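Local coordinates for protein GH61E (Thielavia terrestris, PDB 3EII) that cleaves crystalline and amorphous polysaccharides oxidatively, as a copper-dependent lytic monooxygenase of family AA9 that yields C1 and C4 oxidised products, at residues A[2-7]-A[136-141]; A[76-81]-A[126-131]. All blocks are in the same frame, centred on the assembly; numbering follows the deposited sequence.

Contact 1. Residues A[2-7]-A[136-141]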
loop_
_atom_site.group_PDB
_atom_site.type_symbol
_atom_site.label_atom_id
_atom_site.label_comp_id
_atom_site.label_asym_id
_atom_site.label_seq_id
_atom_site.Cartn_x
_atom_site.Cartn_y
_atom_site.Cartn_z
ATOM N N TYR A 2 -8.531 -1.417 -10.838
ATOM C CA TYR A 2 -7.265 -0.863 -11.314
ATOM C C TYR A 2 -6.099 -1.601 -10.703
ATOM O O TYR A 2 -6.244 -2.245 -9.675
ATOM C CB TYR A 2 -7.146 0.637 -10.973
ATOM C CG TYR A 2 -7.989 1.084 -9.812
ATOM C CD1 TYR A 2 -9.320 1.464 -10.005
ATOM C CD2 TYR A 2 -7.475 1.111 -8.510
ATOM C CE1 TYR A 2 -10.128 1.864 -8.927
ATOM C CE2 TYR A 2 -8.277 1.505 -7.421
ATOM C CZ TYR A 2 -9.600 1.880 -7.638
ATOM O OH TYR A 2 -10.395 2.280 -6.579
ATOM N N THR A 3 -4.942 -1.495 -11.339
ATOM C CA THR A 3 -3.742 -2.129 -10.836
ATOM C C THR A 3 -2.792 -1.021 -10.426
ATOM O O THR A 3 -3.079 0.157 -10.676
ATOM C CB THR A 3 -3.063 -2.932 -11.912
ATOM O OG1 THR A 3 -2.638 -2.042 -12.940
ATOM C CG2 THR A 3 -4.008 -3.941 -12.494
ATOM N N TRP A 4 -1.683 -1.394 -9.788
ATOM C CA TRP A 4 -0.623 -0.447 -9.385
ATOM C C TRP A 4 0.602 -1.111 -10.045
ATOM O O TRP A 4 1.455 -1.720 -9.378
ATOM C CB TRP A 4 -0.429 -0.450 -7.870
ATOM C CG TRP A 4 -1.517 0.181 -7.072
ATOM C CD1 TRP A 4 -2.567 -0.442 -6.472
ATOM C CD2 TRP A 4 -1.610 1.570 -6.716
ATOM N NE1 TRP A 4 -3.306 0.472 -5.747
ATOM C CE2 TRP A 4 -2.740 1.713 -5.883
ATOM C CE3 TRP A 4 -0.844 2.706 -7.024
ATOM C CZ2 TRP A 4 -3.127 2.949 -5.347
ATOM C CZ3 TRP A 4 -1.229 3.945 -6.490
ATOM C CH2 TRP A 4 -2.363 4.053 -5.660
ATOM N N PRO A 5 0.699 -1.003 -11.376
ATOM C CA PRO A 5 1.773 -1.597 -12.186
ATOM C C PRO A 5 3.172 -1.004 -12.249
ATOM O O PRO A 5 4.101 -1.716 -12.578
ATOM C CB PRO A 5 1.146 -1.644 -13.580
ATOM C CG PRO A 5 0.474 -0.284 -13.613
ATOM C CD PRO A 5 -0.237 -0.242 -12.230
ATOM N N ARG A 6 3.347 0.275 -11.945
ATOM C CA ARG A 6 4.666 0.873 -12.101
ATOM C C ARG A 6 5.039 1.916 -11.073
ATOM O O ARG A 6 4.171 2.504 -10.425
ATOM C CB ARG A 6 4.758 1.556 -13.478
ATOM C CG ARG A 6 4.163 0.766 -14.657
ATOM C CD ARG A 6 3.912 1.673 -15.908
ATOM N NE ARG A 6 2.590 2.314 -15.926
ATOM C CZ ARG A 6 2.382 3.629 -16.009
ATOM N NH1 ARG A 6 3.405 4.490 -16.083
ATOM N NH2 ARG A 6 1.138 4.096 -16.012
ATOM N N VAL A 7 6.347 2.146 -10.958
ATOM C CA VAL A 7 6.906 3.184 -10.075
ATOM C C VAL A 7 7.844 4.069 -10.903
ATOM O O VAL A 7 8.526 3.590 -11.827
ATOM C CB VAL A 7 7.689 2.597 -8.880
ATOM C CG1 VAL A 7 6.701 1.998 -7.866
ATOM C CG2 VAL A 7 8.674 1.532 -9.358
ATOM N N ALA A 136 1.771 -0.661 -2.123
ATOM C CA ALA A 136 0.798 0.346 -2.529
ATOM C C ALA A 136 -0.561 -0.246 -2.190
ATOM O O ALA A 136 -0.768 -1.461 -2.338
ATOM C CB ALA A 136 0.880 0.609 -4.031
ATOM N N GLU A 137 -1.480 0.596 -1.731
ATOM C CA GLU A 137 -2.808 0.122 -1.391
ATOM C C GLU A 137 -3.914 1.173 -1.539
ATOM O O GLU A 137 -3.749 2.331 -1.200
ATOM C CB GLU A 137 -2.824 -0.405 0.046
ATOM C CG GLU A 137 -4.227 -0.517 0.646
ATOM C CD GLU A 137 -4.212 -0.503 2.166
ATOM O OE1 GLU A 137 -4.092 -1.577 2.778
ATOM O OE2 GLU A 137 -4.309 0.586 2.770
ATOM N N GLN A 138 -5.058 0.742 -2.038
ATOM C CA GLN A 138 -6.212 1.614 -2.176
ATOM C C GLN A 138 -7.388 0.732 -1.784
ATOM O O GLN A 138 -7.536 -0.382 -2.297
ATOM C CB GLN A 138 -6.365 2.091 -3.610
ATOM C CG GLN A 138 -7.207 3.334 -3.757
ATOM C CD GLN A 138 -8.709 3.062 -3.688
ATOM O OE1 GLN A 138 -9.208 2.052 -4.196
ATOM N NE2 GLN A 138 -9.438 3.992 -3.083
ATOM N N ILE A 139 -8.198 1.213 -0.843
ATOM C CA ILE A 139 -9.347 0.450 -0.375
ATOM C C ILE A 139 -10.658 1.056 -0.894
ATOM O O ILE A 139 -11.019 2.173 -0.542
ATOM C CB ILE A 139 -9.382 0.426 1.171
ATOM C CG1 ILE A 139 -8.005 0.032 1.712
ATOM C CG2 ILE A 139 -10.417 -0.587 1.663
ATOM C CD1 ILE A 139 -7.902 0.012 3.250
ATOM N N GLY A 140 -11.352 0.329 -1.757
ATOM C CA GLY A 140 -12.619 0.814 -2.274
ATOM C C GLY A 140 -13.699 0.502 -1.255
ATOM O O GLY A 140 -13.877 -0.672 -0.883
ATOM N N LEU A 141 -14.424 1.528 -0.815
ATOM C CA LEU A 141 -15.461 1.348 0.212
ATOM C C LEU A 141 -16.905 1.515 -0.273
ATOM O O LEU A 141 -17.816 1.596 0.538
ATOM C CB LEU A 141 -15.221 2.329 1.360
ATOM C CG LEU A 141 -13.823 2.286 1.975
ATOM C CD1 LEU A 141 -13.644 3.436 2.956
ATOM C CD2 LEU A 141 -13.620 0.938 2.671
#
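The indole of Trp4 lies over the methyl group of Ala136, whose CB sits 4.0 Å from the centroid of the five-membered ring, 21° off the ring normal, a CH-pi contact. With CG anti to the carbonyl carbon (chi1 -72°), the indole reaches across to strand 136-140, and its CZ2 edge meets Gln138 CB in the ring plane at 3.8 Å. Gln138 bends at chi2 (-79°) and carries its amide to Tyr2. There Tyr2 OH donates to Gln138 OE1 over 2.7 Å; the oxygen lies at the edge of the phenol ring, whereas the hydroxyl stands above the carbonyl plane and away from its lone pairs. The same hydroxyl bonds His68 N, next to the metal site, and the phenol ring also meets Tyr153. Replacing Tyr2 by a phenylalanine would probably leave Gln138 OE1 without this donor and the amide less firmly held, and would cost the backbone of His68, expected to bind the copper, a hydroxyl partner. No backbone hydrogen bond joins the segments: their axes are 8.4 Å apart at closest approach and run nearly antiparallel, so the contact is made by side chains between two sheets of the AA9 beta-sandwich. Strand 3-7 is an edge of the three-stranded sheet, paired with 57-63, and faces strand 130-140, which is flanked by 72-78 and 151-162 in the other sheet.

Contact 2. Residues A[76-81]-A[126-131]. With SO4 (sulfate ion), chain G.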
loop_
_atom_site.group_PDB
_atom_site.type_symbol
_atom_site.label_atom_id
_atom_site.label_comp_id
_atom_site.label_asym_id
_atom_site.label_seq_id
_atom_site.Cartn_x
_atom_site.Cartn_y
_atom_site.Cartn_z
ATOM N N MET A 76 6.148 0.193 3.985
ATOM C CA MET A 76 7.484 -0.245 3.612
ATOM C C MET A 76 7.947 -1.362 4.576
ATOM O O MET A 76 7.472 -1.468 5.711
ATOM C CB MET A 76 8.465 0.934 3.672
ATOM C CG MET A 76 8.302 1.946 2.542
ATOM S SD MET A 76 9.495 3.324 2.642
ATOM C CE MET A 76 10.966 2.547 1.817
ATOM N N ALA A 77 8.885 -2.178 4.114
ATOM C CA ALA A 77 9.440 -3.264 4.914
ATOM C C ALA A 77 10.899 -3.436 4.476
ATOM O O ALA A 77 11.194 -3.561 3.278
ATOM C CB ALA A 77 8.658 -4.561 4.694
ATOM N N ARG A 78 11.799 -3.447 5.456
ATOM C CA ARG A 78 13.219 -3.566 5.190
ATOM C C ARG A 78 13.728 -4.998 5.063
ATOM O O ARG A 78 13.427 -5.861 5.884
ATOM C CB ARG A 78 14.017 -2.857 6.292
ATOM C CG ARG A 78 15.543 -2.863 6.073
ATOM C CD ARG A 78 16.253 -1.821 6.943
ATOM N NE ARG A 78 17.649 -1.669 6.529
ATOM C CZ ARG A 78 18.595 -2.574 6.789
ATOM N NH1 ARG A 78 18.294 -3.689 7.464
ATOM N NH2 ARG A 78 19.840 -2.376 6.380
ATOM N N VAL A 79 14.501 -5.237 4.011
ATOM C CA VAL A 79 15.100 -6.540 3.773
ATOM C C VAL A 79 16.361 -6.599 4.652
ATOM O O VAL A 79 17.163 -5.665 4.653
ATOM C CB VAL A 79 15.501 -6.710 2.273
ATOM C CG1 VAL A 79 16.227 -8.022 2.065
ATOM C CG2 VAL A 79 14.262 -6.638 1.394
ATOM N N PRO A 80 16.532 -7.689 5.430
ATOM C CA PRO A 80 17.718 -7.829 6.300
ATOM C C PRO A 80 18.994 -7.848 5.456
ATOM O O PRO A 80 18.989 -8.382 4.344
ATOM C CB PRO A 80 17.485 -9.164 7.002
ATOM C CG PRO A 80 15.984 -9.291 7.024
ATOM C CD PRO A 80 15.606 -8.820 5.616
ATOM N N ASP A 81 20.071 -7.267 5.985
ATOM C CA ASP A 81 21.348 -7.202 5.266
ATOM C C ASP A 81 21.785 -8.562 4.710
ATOM O O ASP A 81 22.452 -8.639 3.671
ATOM C CB ASP A 81 22.470 -6.665 6.176
ATOM C CG ASP A 81 22.312 -5.188 6.505
ATOM O OD1 ASP A 81 21.707 -4.440 5.699
ATOM O OD2 ASP A 81 22.816 -4.770 7.570
ATOM N N CYS A 126 15.081 9.320 7.589
ATOM C CA CYS A 126 15.782 8.734 8.712
ATOM C C CYS A 126 15.902 7.213 8.778
ATOM O O CYS A 126 16.670 6.686 9.589
ATOM C CB CYS A 126 15.128 9.247 9.981
ATOM S SG CYS A 126 13.417 8.768 10.402
ATOM N N ILE A 127 15.137 6.502 7.955
ATOM C CA ILE A 127 15.205 5.041 7.971
ATOM C C ILE A 127 16.574 4.546 7.488
ATOM O O ILE A 127 17.279 5.226 6.732
ATOM C CB ILE A 127 14.091 4.386 7.105
ATOM C CG1 ILE A 127 14.198 4.864 5.660
ATOM C CG2 ILE A 127 12.725 4.700 7.701
ATOM C CD1 ILE A 127 13.192 4.235 4.731
ATOM N N LYS A 128 16.941 3.353 7.935
ATOM C CA LYS A 128 18.216 2.752 7.576
ATOM C C LYS A 128 18.332 2.384 6.101
ATOM O O LYS A 128 17.371 1.923 5.475
ATOM C CB LYS A 128 18.465 1.508 8.443
ATOM C CG LYS A 128 18.929 1.839 9.857
ATOM C CD LYS A 128 19.117 0.608 10.726
ATOM C CE LYS A 128 17.791 0.110 11.302
ATOM N NZ LYS A 128 16.859 -0.370 10.248
ATOM N N SER A 129 19.514 2.600 5.539
ATOM C CA SER A 129 19.747 2.251 4.141
ATOM C C SER A 129 19.535 0.754 3.952
ATOM O O SER A 129 19.562 -0.020 4.919
ATOM C CB SER A 129 21.170 2.618 3.714
ATOM O OG SER A 129 21.288 4.021 3.553
ATOM N N GLY A 130 19.315 0.347 2.707
ATOM C CA GLY A 130 19.111 -1.059 2.427
ATOM C C GLY A 130 17.998 -1.255 1.439
ATOM O O GLY A 130 17.415 -0.285 0.970
ATOM N N TYR A 131 17.707 -2.510 1.112
ATOM C CA TYR A 131 16.634 -2.808 0.185
ATOM C C TYR A 131 15.305 -2.832 0.935
ATOM O O TYR A 131 15.252 -3.192 2.118
ATOM C CB TYR A 131 16.856 -4.149 -0.502
ATOM C CG TYR A 131 18.023 -4.150 -1.434
ATOM C CD1 TYR A 131 19.330 -4.271 -0.952
ATOM C CD2 TYR A 131 17.831 -3.995 -2.805
ATOM C CE1 TYR A 131 20.419 -4.233 -1.826
ATOM C CE2 TYR A 131 18.904 -3.954 -3.681
ATOM C CZ TYR A 131 20.195 -4.077 -3.186
ATOM O OH TYR A 131 21.255 -4.064 -4.052
HETATM S S SO4 G . 19.204 -6.907 10.270
HETATM O O1 SO4 G . 19.769 -8.318 10.261
HETATM O O2 SO4 G . 19.708 -6.210 9.012
HETATM O O3 SO4 G . 17.793 -7.035 10.175
HETATM O O4 SO4 G . 19.873 -6.250 11.337
HETATM O O HOH W 1 18.757 -4.669 2.928
#
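Val79 N donates to Tyr131 O at 2.9 Å with a nearly straight N-H...O angle of 172°, and a water bridges Val79 O and Tyr131 N, so one direct and one water-mediated link hold the two backbones where strand 72-78 comes alongside the start of strand 130-140. Next to this pairing Val79 CB packs on Tyr131 CB. The largest share is Arg78, which sends an extended chain, CG anti to the backbone N (chi1 -177°), along to the turn before strand 130-140. Its guanidinium meets Ser129 O side-on: NE at 3.0 Å and NH2 at 2.8 Å converge on that one oxygen, which lies close to the guanidinium plane. NH2 also forms a salt bridge with Asp81 OD1 at 2.9 Å, met on the syn side of the carboxylate, while NH1 reaches O2 of a sulfate ion, probably from the crystallisation liquor, that Asp81 N binds as well. Gly130 passes beside NH2, where a CB would clash with it, and its positive phi also suits glycine. Lys128 crosses Arg78 at about a right angle, with Lys128 NZ 3.7 Å from Arg78 CD and 4.0 Å from Arg78 NE. On the inner side Met76 CE touches Ile127 CD1. All three guanidinium nitrogens are thus bonded, which restrains its rotation, and the like charges of Arg78 and Lys128 are probably offset by Asp81 and Glu168, their respective salt-bridge partners, with the sulfate an addition in the crystal.

Both contacts draw on strand 130-140, at different points along it: contact 2 takes its beginning and contact 1 its far end. Their centres are 22 Å apart and their nearest atoms about 8 Å, so they do not touch. Contact 2 is nested within the chain loop that contact 1 closes. It joins neighbouring strands of a single sheet, whereas contact 1 spans the two sheets. Only contact 1 borders the metal site: the Tyr2 side chain is about 5 Å from the bound zinc ion and about 3 Å from the side chain of His68. Contact 2 lies away from that site, with the side chain of Tyr131 about 3 Å from a bound N-acetylglucosamine.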